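Local coordinates for gamma-glutamyltranspeptidase (Ggt) (Helicobacter pylori 26695, PDB 5BPK) that transfers or hydrolyses the gamma-glutamyl group of glutathione and related compounds, as an Ntn-hydrolase built from two chains of one precursor, at the interface of chains A and B. Numbering follows the deposited sequence. Chains: chain A, Gamma-glutamyltranspeptidase (Ggt); chain B, Gamma-glutamyltranspeptidase (Ggt).

Contact 1: the interface of chains A and B. Residues chain A 320, 323-324, 363-364, 367; chain B 127-129, 131.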
# COMPACT_ATOMS: atom_id res chain seq x y z
N ARG A 320 -17.35 9.41 2.90
CA ARG A 320 -17.39 10.32 4.04
C ARG A 320 -17.68 9.56 5.32
O ARG A 320 -16.98 9.75 6.32
CB ARG A 320 -18.45 11.39 3.83
CG ARG A 320 -18.40 12.54 4.80
CD ARG A 320 -19.70 13.34 4.75
NE ARG A 320 -19.99 13.93 3.44
CZ ARG A 320 -19.49 15.09 3.01
NH1 ARG A 320 -18.61 15.78 3.73
NH2 ARG A 320 -19.87 15.58 1.83
N TYR A 323 -14.72 7.01 6.31
CA TYR A 323 -13.52 7.62 6.91
C TYR A 323 -13.80 8.14 8.32
O TYR A 323 -12.92 8.11 9.17
CB TYR A 323 -12.90 8.69 6.02
CG TYR A 323 -12.06 8.13 4.88
CD1 TYR A 323 -12.64 7.78 3.67
CD2 TYR A 323 -10.69 7.91 5.03
CE1 TYR A 323 -11.89 7.27 2.63
CE2 TYR A 323 -9.93 7.39 3.99
CZ TYR A 323 -10.54 7.06 2.79
OH TYR A 323 -9.80 6.54 1.73
N ALA A 324 -15.04 8.58 8.59
CA ALA A 324 -15.40 8.91 9.96
C ALA A 324 -15.31 7.65 10.83
O ALA A 324 -14.76 7.67 11.93
CB ALA A 324 -16.79 9.52 10.02
N PRO A 363 -22.69 17.48 5.68
CA PRO A 363 -21.35 17.96 6.00
C PRO A 363 -20.65 17.07 7.02
O PRO A 363 -21.30 16.46 7.88
CB PRO A 363 -21.59 19.36 6.59
CG PRO A 363 -23.01 19.43 6.90
CD PRO A 363 -23.74 18.44 6.06
N SER A 364 -19.33 17.00 6.94
CA SER A 364 -18.54 16.18 7.84
C SER A 364 -18.77 16.54 9.31
O SER A 364 -18.72 15.67 10.18
CB SER A 364 -17.07 16.30 7.48
OG SER A 364 -16.84 15.74 6.21
N ILE A 367 -21.46 14.28 10.71
CA ILE A 367 -21.29 12.84 10.64
C ILE A 367 -20.94 12.28 12.02
O ILE A 367 -20.13 12.87 12.75
CB ILE A 367 -20.18 12.46 9.64
CG1 ILE A 367 -20.61 12.83 8.21
CG2 ILE A 367 -19.87 10.95 9.72
CD1 ILE A 367 -21.80 12.01 7.67
N GLN B 127 -12.38 12.04 2.11
CA GLN B 127 -11.92 11.37 3.33
C GLN B 127 -12.45 12.00 4.62
O GLN B 127 -11.87 11.81 5.69
CB GLN B 127 -10.38 11.27 3.38
CG GLN B 127 -9.64 12.57 3.40
CD GLN B 127 -8.14 12.36 3.57
OE1 GLN B 127 -7.47 11.77 2.71
NE2 GLN B 127 -7.59 12.85 4.68
N TRP B 128 -13.57 12.71 4.49
CA TRP B 128 -14.35 13.26 5.62
C TRP B 128 -13.65 14.48 6.24
O TRP B 128 -14.23 15.58 6.25
CB TRP B 128 -14.69 12.14 6.62
CG TRP B 128 -15.10 12.53 8.02
CD1 TRP B 128 -16.27 13.09 8.41
CD2 TRP B 128 -14.32 12.35 9.19
NE1 TRP B 128 -16.28 13.26 9.78
CE2 TRP B 128 -15.08 12.83 10.28
CE3 TRP B 128 -13.04 11.82 9.44
CZ2 TRP B 128 -14.60 12.80 11.59
CZ3 TRP B 128 -12.57 11.80 10.74
CH2 TRP B 128 -13.35 12.28 11.80
N LEU B 129 -12.42 14.32 6.71
CA LEU B 129 -11.57 15.45 7.08
C LEU B 129 -10.27 15.34 6.27
O LEU B 129 -9.61 14.31 6.33
CB LEU B 129 -11.25 15.46 8.58
CG LEU B 129 -12.39 15.74 9.55
CD1 LEU B 129 -11.89 15.66 10.99
CD2 LEU B 129 -13.05 17.09 9.26
N ASP B 131 -12.95 18.23 4.78
CA ASP B 131 -14.27 18.11 4.17
C ASP B 131 -14.22 18.77 2.80
O ASP B 131 -14.58 19.94 2.62
CB ASP B 131 -15.35 18.70 5.08
CG ASP B 131 -16.76 18.50 4.55
OD1 ASP B 131 -16.92 18.01 3.40
OD2 ASP B 131 -17.72 18.83 5.27
O HOH W 1 -19.38 18.51 1.50
O HOH W 2 -17.71 13.68 12.44
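Extended first torsions on both sides bring the charged pair together: A:Arg320 sets CG anti to its backbone N (chi1 -168°) and bends at chi3, while B:Asp131 likewise holds CG anti to N. A:Arg320 and A:Tyr323 project from helix 309-329, and the partner residues 127-131 of chain B form a loop lying against it. The guanidinium NH1 makes a salt bridge and hydrogen bond of 2.8 Å to the carboxylate OD1 of B:Asp131. That oxygen lies in the guanidinium plane, yet NH1 approaches from above the carboxylate plane, the two planes standing 75° apart. The other oxygen, OD2, accepts the backbone N-H of A:Ser364 at 3.0 Å, also from above the plane, so one carboxylate links the long helix to the start of 3-10 helix 364-366 and is gripped at both tips. These two donors would favour the anionic carboxylate.

A:Ser364 is itself in the first shell and also positions A:Arg320. Its hydroxyl OG, beside its backbone N (chi1 -66°), receives NH1 of A:Arg320 in the guanidinium plane and passes its own hydrogen to the carbonyl O of B:Trp128, 2.6 Å away and on a lone pair. The two in-plane partners of NH1 help to fix the rotation of the guanidinium.

The indole of B:Trp128, with CG anti to N, is sandwiched: CG of its neighbour B:Leu129 covers one face, and A:Ala324 lies over the opposite one, its CA above the six-membered ring and its CB 3.7 Å from the centre of the five-membered ring. One residue earlier in the helix, the ring of A:Tyr323 receives CB of B:Gln127 over the middle of a face, 3.8 Å from the centroid. The indole edge is polar. NE1 makes a weak bond to the carbonyl O of A:Ser364 and reaches water 2 at 3.1 Å; that water also meets the carbonyl O of A:Ile367 at 2.6 Å.

Contact 2: the interface of chains A and B. Residues chain A 41-43, 68-69, 72-73, 76, 79-80; chain B 1-4, 18.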
# COMPACT_ATOMS: atom_id res chain seq x y z
N LEU A 41 3.23 -7.43 -12.62
CA LEU A 41 3.28 -5.99 -12.87
C LEU A 41 3.62 -5.19 -11.63
O LEU A 41 2.99 -5.34 -10.58
CB LEU A 41 1.94 -5.51 -13.42
CG LEU A 41 1.43 -6.08 -14.74
CD1 LEU A 41 0.06 -5.49 -15.04
CD2 LEU A 41 2.41 -5.77 -15.85
N SER A 42 4.62 -4.33 -11.77
CA SER A 42 5.07 -3.43 -10.72
C SER A 42 5.29 -2.04 -11.31
O SER A 42 5.19 -1.85 -12.53
CB SER A 42 6.38 -3.94 -10.11
OG SER A 42 7.51 -3.55 -10.88
N SER A 43 5.63 -1.09 -10.45
CA SER A 43 5.90 0.28 -10.86
C SER A 43 7.31 0.51 -11.41
O SER A 43 7.65 1.64 -11.75
CB SER A 43 5.65 1.23 -9.69
OG SER A 43 4.26 1.31 -9.40
N ILE A 68 10.00 -9.93 -7.17
CA ILE A 68 9.66 -8.51 -7.29
C ILE A 68 9.88 -7.72 -6.01
O ILE A 68 10.43 -6.62 -6.07
CB ILE A 68 8.22 -8.31 -7.81
CG1 ILE A 68 8.13 -8.77 -9.27
CG2 ILE A 68 7.77 -6.87 -7.67
CD1 ILE A 68 6.73 -8.79 -9.83
N GLY A 69 9.47 -8.29 -4.87
CA GLY A 69 9.67 -7.64 -3.58
C GLY A 69 11.12 -7.29 -3.34
O GLY A 69 11.45 -6.19 -2.91
N LEU A 72 12.43 -4.56 -6.21
CA LEU A 72 11.99 -3.19 -5.92
C LEU A 72 12.75 -2.57 -4.75
O LEU A 72 12.91 -1.34 -4.69
CB LEU A 72 10.48 -3.15 -5.64
CG LEU A 72 9.54 -3.38 -6.82
CD1 LEU A 72 8.08 -3.54 -6.31
CD2 LEU A 72 9.63 -2.23 -7.82
N ALA A 73 13.21 -3.40 -3.81
CA ALA A 73 14.05 -2.92 -2.71
C ALA A 73 15.37 -2.28 -3.19
O ALA A 73 15.98 -1.48 -2.46
CB ALA A 73 14.33 -4.05 -1.69
N HIS A 76 13.78 0.69 -6.65
CA HIS A 76 12.76 1.68 -6.28
C HIS A 76 12.84 2.02 -4.79
O HIS A 76 11.86 1.83 -4.06
CB HIS A 76 11.39 1.12 -6.67
CG HIS A 76 10.26 2.10 -6.57
ND1 HIS A 76 10.46 3.47 -6.53
CD2 HIS A 76 8.92 1.91 -6.50
CE1 HIS A 76 9.28 4.07 -6.46
NE2 HIS A 76 8.33 3.15 -6.44
N ALA A 79 10.27 3.50 -2.15
CA ALA A 79 9.04 2.79 -1.77
C ALA A 79 9.29 1.31 -1.58
O ALA A 79 8.96 0.74 -0.52
CB ALA A 79 7.97 2.99 -2.84
N GLY A 80 9.85 0.67 -2.61
CA GLY A 80 10.38 -0.69 -2.50
C GLY A 80 11.43 -0.72 -1.40
O GLY A 80 12.13 0.27 -1.18
N THR B 1 4.98 4.30 -0.75
CA THR B 1 4.38 2.96 -1.01
C THR B 1 4.47 2.53 -2.45
O THR B 1 4.65 3.34 -3.36
CB THR B 1 2.90 2.99 -0.73
OG1 THR B 1 2.55 4.27 -0.21
CG2 THR B 1 2.49 1.85 0.20
N THR B 2 4.31 1.24 -2.67
CA THR B 2 4.22 0.73 -4.03
C THR B 2 3.41 -0.57 -4.02
O THR B 2 3.42 -1.30 -3.04
CB THR B 2 5.64 0.53 -4.64
OG1 THR B 2 5.56 0.44 -6.07
CG2 THR B 2 6.35 -0.70 -4.07
N HIS B 3 2.64 -0.78 -5.08
CA HIS B 3 1.81 -1.97 -5.22
C HIS B 3 2.26 -2.80 -6.42
O HIS B 3 2.54 -2.25 -7.48
CB HIS B 3 0.33 -1.62 -5.40
CG HIS B 3 -0.52 -2.84 -5.50
ND1 HIS B 3 -0.88 -3.56 -4.38
CD2 HIS B 3 -0.95 -3.56 -6.56
CE1 HIS B 3 -1.52 -4.65 -4.75
NE2 HIS B 3 -1.58 -4.67 -6.07
N TYR B 4 2.27 -4.12 -6.26
CA TYR B 4 2.45 -5.00 -7.40
C TYR B 4 1.48 -6.18 -7.40
O TYR B 4 1.01 -6.60 -6.35
CB TYR B 4 3.91 -5.42 -7.53
CG TYR B 4 4.53 -6.20 -6.39
CD1 TYR B 4 5.22 -5.54 -5.35
CD2 TYR B 4 4.52 -7.58 -6.39
CE1 TYR B 4 5.83 -6.27 -4.32
CE2 TYR B 4 5.13 -8.32 -5.37
CZ TYR B 4 5.80 -7.67 -4.35
OH TYR B 4 6.41 -8.42 -3.36
N TYR B 18 3.40 -2.75 -0.32
CA TYR B 18 4.40 -2.63 0.75
C TYR B 18 5.15 -1.30 0.65
O TYR B 18 4.99 -0.56 -0.34
CB TYR B 18 5.30 -3.88 0.80
CG TYR B 18 6.52 -3.93 -0.12
CD1 TYR B 18 6.52 -3.37 -1.39
CD2 TYR B 18 7.67 -4.61 0.28
CE1 TYR B 18 7.64 -3.43 -2.21
CE2 TYR B 18 8.80 -4.67 -0.54
CZ TYR B 18 8.78 -4.07 -1.78
OH TYR B 18 9.89 -4.12 -2.59
O HOH W 3 2.49 1.18 -7.18
O HOH W 4 5.22 -1.68 -7.75
O HOH W 5 5.38 3.21 -6.24
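Strand 2-8 of chain B and the chain's first residue, B:Thr1, just ahead of it, pack together with the neighbouring strand 13-19 against helix 61-75 of chain A, the turn that follows strand 38-41, and the loop at 76-80. In this family the N-terminal threonine is the catalytic nucleophile, so the contact backs the strand that follows the nucleophile.

The apolar core is B:Tyr4. Its CG occupies the crowded position between backbone N and carbonyl carbon (chi1 61°), which presents a ring face to the helix. A:Ile68 meets it tip to tip, its CG2 methyl over the ring centre and 3.5 Å from the centroid. A:Leu72 runs past in the opposite direction, its CD1 3.6 Å from CD1 of B:Tyr4. At the ring's edge, in plane, sits CE1 of B:Tyr18, so the two tyrosines brace one another.

B:Tyr18 also starts from the crowded position, and its phenol reaches the helix backbone. Its hydroxyl OH donates to the carbonyl O of A:Gly69 at 2.6 Å, in the carbonyl plane and on a lone pair. A:Gly69 and A:Gly80 add no side chain here, and the phenol rests beside CA of each.

Nearer the N-terminus water does the joining. B:Thr2 turns OG1 anti to its backbone N (chi1 -162°) toward chain A, while its CG2 methyl points toward CD1 of A:Leu72. OG1 lies at the edge of the imidazole of A:His76, in plane, and shares water 5 with NE2 of that ring. The same water reaches the carbonyl O of B:Thr1, tying the nucleophile's backbone to the histidine, whose face is covered toward the rim by CB of A:Ala79. On the other flank, water 4 joins OG1 of B:Thr2 at 2.7 Å to the backbone N of A:Ser43, 2.8 Å from the water oxygen.

The centres of contact 1 and contact 2 lie about 30 Å apart, and they have no residue or secondary-structure element in common. Contact 1 joins helix 309-329 and the C-terminal part of chain A to a loop of chain B, whereas contact 2 sets an earlier helix of chain A against the N-terminal strand of chain B. Contact 1 combines a salt bridge and direct hydrogen bonds with aromatic packing; contact 2 relies more on apolar packing and bridging water, with a direct bond from a tyrosine. Together they probably help keep the cleaved chains associated, with contact 2 including the catalytic threonine itself.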